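Local coordinates for xylose isomerase domain protein TIM barrel (Planctomyces limnophilus, PDB 3TVA), which binds a magnesium ion in a xylose isomerase-like TIM barrel and may act as an isomerase, at residues P83-A86 with R87-L91; L94-R97 with A98-A102. All blocks are in the same frame, centred on the assembly; numbering follows the deposited sequence.

Contact 1: residues P83-A86 with R87-L91; sequences PTTA and RTVGL
Thr-84 and Thr-88 run alongside each other, one helical turn apart. The carbonyl O of Thr-84 accepts two hydrogen bonds from Thr-88. Thr-88 N comes to 2.8 Å from Thr-84 O. Thr-88 OG1, 2.9 Å from Thr-84 O, reaches it from the opposite face of the carbonyl plane. Thr-88 OG1 sits between its backbone N and carbonyl carbon (chi1 74°), which turns it back along the helix. The same hydroxyl pairs with Ser-78 N, so an alanine here would probably leave that amide without its mate and the Thr-84 carbonyl with one donor fewer. In one of its two modelled conformers Arg-87 bends at chi3 and folds back over Thr-84. There Thr-84 CA lies over one face of the Arg-87 guanidinium, near its outer part. The approach of Arg-87 NH1 to Thr-84 OG1 (2.8 Å) is weak and uncertain; that hydroxyl's firmer partner is Asp-81. On the buried side Thr-85 CG2 packs alongside Val-89 CG2 at 3.8 Å. Val-89 N still bonds to Thr-85 O, yet Val-89 leaves helical geometry. A water bridges Ala-86 O and Val-89 O. This is the C-terminal end of short helix 82-88, after strand 66-71 of the TIM barrel.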
# COMPACT_ATOMS: atom_id res chain seq x y z
N PRO A 83 4.26 17.30 -8.53
CA PRO A 83 4.80 17.12 -9.88
C PRO A 83 5.98 16.15 -9.98
O PRO A 83 6.12 15.47 -10.99
CB PRO A 83 5.27 18.53 -10.27
CG PRO A 83 4.42 19.45 -9.44
CD PRO A 83 4.20 18.72 -8.14
N THR A 84 6.82 16.10 -8.95
CA THR A 84 8.00 15.23 -8.98
C THR A 84 7.55 13.78 -8.86
O THR A 84 8.15 12.87 -9.45
CB THR A 84 9.00 15.61 -7.86
OG1 THR A 84 9.48 16.93 -8.11
CG2 THR A 84 10.19 14.65 -7.79
N THR A 85 6.49 13.57 -8.07
CA THR A 85 5.92 12.25 -7.92
C THR A 85 5.45 11.74 -9.28
O THR A 85 5.80 10.63 -9.69
CB THR A 85 4.74 12.25 -6.92
OG1 THR A 85 5.19 12.76 -5.66
CG2 THR A 85 4.21 10.83 -6.72
N ALA A 86 4.67 12.57 -9.98
CA ALA A 86 4.16 12.18 -11.30
C ALA A 86 5.30 11.88 -12.27
O ALA A 86 5.21 10.97 -13.10
CB ALA A 86 3.24 13.26 -11.86
N ARG A 87 6.36 12.66 -12.15
CA ARG A 87 7.52 12.54 -13.03
C ARG A 87 8.38 11.30 -12.73
O ARG A 87 8.89 10.67 -13.64
CB ARG A 87 8.36 13.83 -12.92
CG ARG A 87 9.59 13.88 -13.81
CD ARG A 87 10.25 15.28 -13.78
NE ARG A 87 10.82 15.62 -12.48
CZ ARG A 87 10.36 16.58 -11.68
NH1 ARG A 87 10.95 16.81 -10.52
NH2 ARG A 87 9.31 17.32 -12.05
N THR A 88 8.61 11.03 -11.45
CA THR A 88 9.50 9.93 -11.03
C THR A 88 8.99 8.60 -10.46
O THR A 88 9.79 7.68 -10.25
CB THR A 88 10.58 10.45 -10.05
OG1 THR A 88 9.98 10.70 -8.77
CG2 THR A 88 11.20 11.74 -10.60
N VAL A 89 7.69 8.46 -10.22
CA VAL A 89 7.25 7.35 -9.37
C VAL A 89 6.51 6.32 -10.19
O VAL A 89 5.73 6.66 -11.09
CB VAL A 89 6.38 7.87 -8.18
CG1 VAL A 89 5.57 6.74 -7.53
CG2 VAL A 89 7.27 8.56 -7.13
N GLY A 90 6.76 5.05 -9.90
CA GLY A 90 5.97 3.95 -10.44
C GLY A 90 6.46 3.42 -11.78
O GLY A 90 7.61 3.64 -12.16
N LEU A 91 5.57 2.73 -12.49
CA LEU A 91 5.90 2.14 -13.79
C LEU A 91 5.66 3.14 -14.89
O LEU A 91 6.10 2.95 -16.03
CB LEU A 91 5.03 0.90 -14.04
CG LEU A 91 5.13 -0.22 -13.00
CD1 LEU A 91 4.35 -1.45 -13.48
CD2 LEU A 91 6.61 -0.58 -12.73
O HOH W 1 4.09 8.53 -12.24

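Contact 2: residues L94-R97 with A98-A102; sequences LETR and ASRVA
Arg-100 lays its guanidinium against Thr-96 at the first turn of helix 97-114, an outer helix of the TIM barrel that leads into strand 118-121. The backbone starts the contact: Arg-100 N bonds to Thr-96 O at 3.0 Å. From there the arginine chain runs back past the same threonine. CB lies near Thr-96 O, and Arg-100 CG is closer, 3.3 Å from Thr-96 O. With CG beside the backbone N (chi1 -66°) and the chain extended from CG to NE, the side chain heads back toward the helix start. CD passes Thr-96 OG1, and Arg-100 NE lies 3.5 Å from Thr-96 CB. At CZ the flat group lies under the threonine hydroxyl: Thr-96 OG1 stands 3.2 Å above the Arg-100 guanidinium plane, over its centre. This is face contact, not a hydrogen bond, because the N-H groups point elsewhere. NH1 bonds to the carbonyls of Thr-88 and Gly-90, and NH2 to that of Asp-75, which fixes the rotation of the buried group.

Arg-97 bends at chi3 instead. Arg-97 O takes a nearly straight bond from Val-101 N at 2.9 Å, and Arg-97 CG lies near Val-101 CG2. Arg-97 NH2 bonds to Val-92 O and forms a salt bridge with Asp-133 of helix 132-149. A water accepts from Ser-99 N at 2.9 Å and donates to Glu-95 O at 2.8 Å.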
# COMPACT_ATOMS: atom_id res chain seq x y z
N LEU A 94 8.89 6.75 -18.39
CA LEU A 94 9.35 5.92 -19.49
C LEU A 94 10.78 5.44 -19.33
O LEU A 94 11.10 4.31 -19.69
CB LEU A 94 9.16 6.66 -20.81
CG LEU A 94 7.69 6.87 -21.17
CD1 LEU A 94 7.56 7.78 -22.39
CD2 LEU A 94 7.03 5.53 -21.42
N GLU A 95 11.66 6.30 -18.82
CA GLU A 95 13.07 5.98 -18.70
C GLU A 95 13.30 4.73 -17.83
O GLU A 95 14.08 3.83 -18.18
CB GLU A 95 13.84 7.17 -18.13
CG GLU A 95 15.30 6.90 -17.86
CD GLU A 95 15.98 8.04 -17.09
OE1 GLU A 95 15.27 8.95 -16.58
OE2 GLU A 95 17.22 8.04 -17.00
N THR A 96 12.60 4.69 -16.71
CA THR A 96 12.82 3.63 -15.72
C THR A 96 11.84 2.46 -15.85
O THR A 96 11.89 1.51 -15.08
CB THR A 96 12.78 4.22 -14.30
OG1 THR A 96 11.58 4.99 -14.16
CG2 THR A 96 14.00 5.14 -14.07
N ARG A 97 10.94 2.52 -16.83
CA ARG A 97 9.85 1.55 -16.89
C ARG A 97 10.32 0.09 -17.02
O ARG A 97 9.88 -0.77 -16.26
CB ARG A 97 8.86 1.88 -18.02
CG ARG A 97 7.71 0.84 -18.12
CD ARG A 97 6.67 1.24 -19.17
NE ARG A 97 5.96 2.46 -18.78
CZ ARG A 97 5.11 3.10 -19.57
NH1 ARG A 97 4.85 2.63 -20.78
NH2 ARG A 97 4.51 4.20 -19.14
N ALA A 98 11.18 -0.21 -18.00
CA ALA A 98 11.64 -1.59 -18.19
C ALA A 98 12.32 -2.11 -16.91
O ALA A 98 12.11 -3.26 -16.51
CB ALA A 98 12.56 -1.71 -19.36
N SER A 99 13.11 -1.26 -16.28
CA SER A 99 13.84 -1.65 -15.07
C SER A 99 12.90 -1.92 -13.89
O SER A 99 13.13 -2.84 -13.11
CB SER A 99 14.86 -0.58 -14.68
OG SER A 99 15.56 -0.96 -13.51
N ARG A 100 11.85 -1.13 -13.76
CA ARG A 100 10.94 -1.30 -12.64
C ARG A 100 9.99 -2.46 -12.85
O ARG A 100 9.61 -3.15 -11.89
CB ARG A 100 10.21 0.02 -12.34
CG ARG A 100 11.20 1.08 -11.85
CD ARG A 100 10.52 2.41 -11.54
NE ARG A 100 11.49 3.41 -11.12
CZ ARG A 100 11.19 4.70 -10.93
NH1 ARG A 100 9.94 5.12 -11.13
NH2 ARG A 100 12.12 5.55 -10.54
N VAL A 101 9.60 -2.70 -14.10
CA VAL A 101 8.83 -3.89 -14.42
C VAL A 101 9.62 -5.15 -14.05
O VAL A 101 9.08 -6.06 -13.40
CB VAL A 101 8.44 -3.90 -15.92
CG1 VAL A 101 7.85 -5.26 -16.34
CG2 VAL A 101 7.47 -2.78 -16.20
N ALA A 102 10.89 -5.21 -14.46
CA ALA A 102 11.76 -6.35 -14.13
C ALA A 102 11.97 -6.48 -12.61
O ALA A 102 11.98 -7.58 -12.07
CB ALA A 102 13.13 -6.24 -14.86
O HOH W 2 14.26 1.08 -17.61

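Contact 1 closes helix 82-88, and contact 2 opens helix 97-114, the next helix in the chain. Their centres are 12 Å apart. Two arginines of contact 2 tie them together through backbone carbonyls of contact 1. Arg-100 NH1 lies 2.7 Å from Thr-88 O, and Arg-97 NE lies 2.8 Å from Leu-91 O; both are probable hydrogen bonds. Leu-91 CD2 also packs on Arg-100 CB at 3.7 Å. Contact 1 is nearer the metal site: the side chain of Val-89 is about 12 Å from the magnesium ion and about 9 Å from that of its ligand Glu-158. Contact 2 lies away from that site.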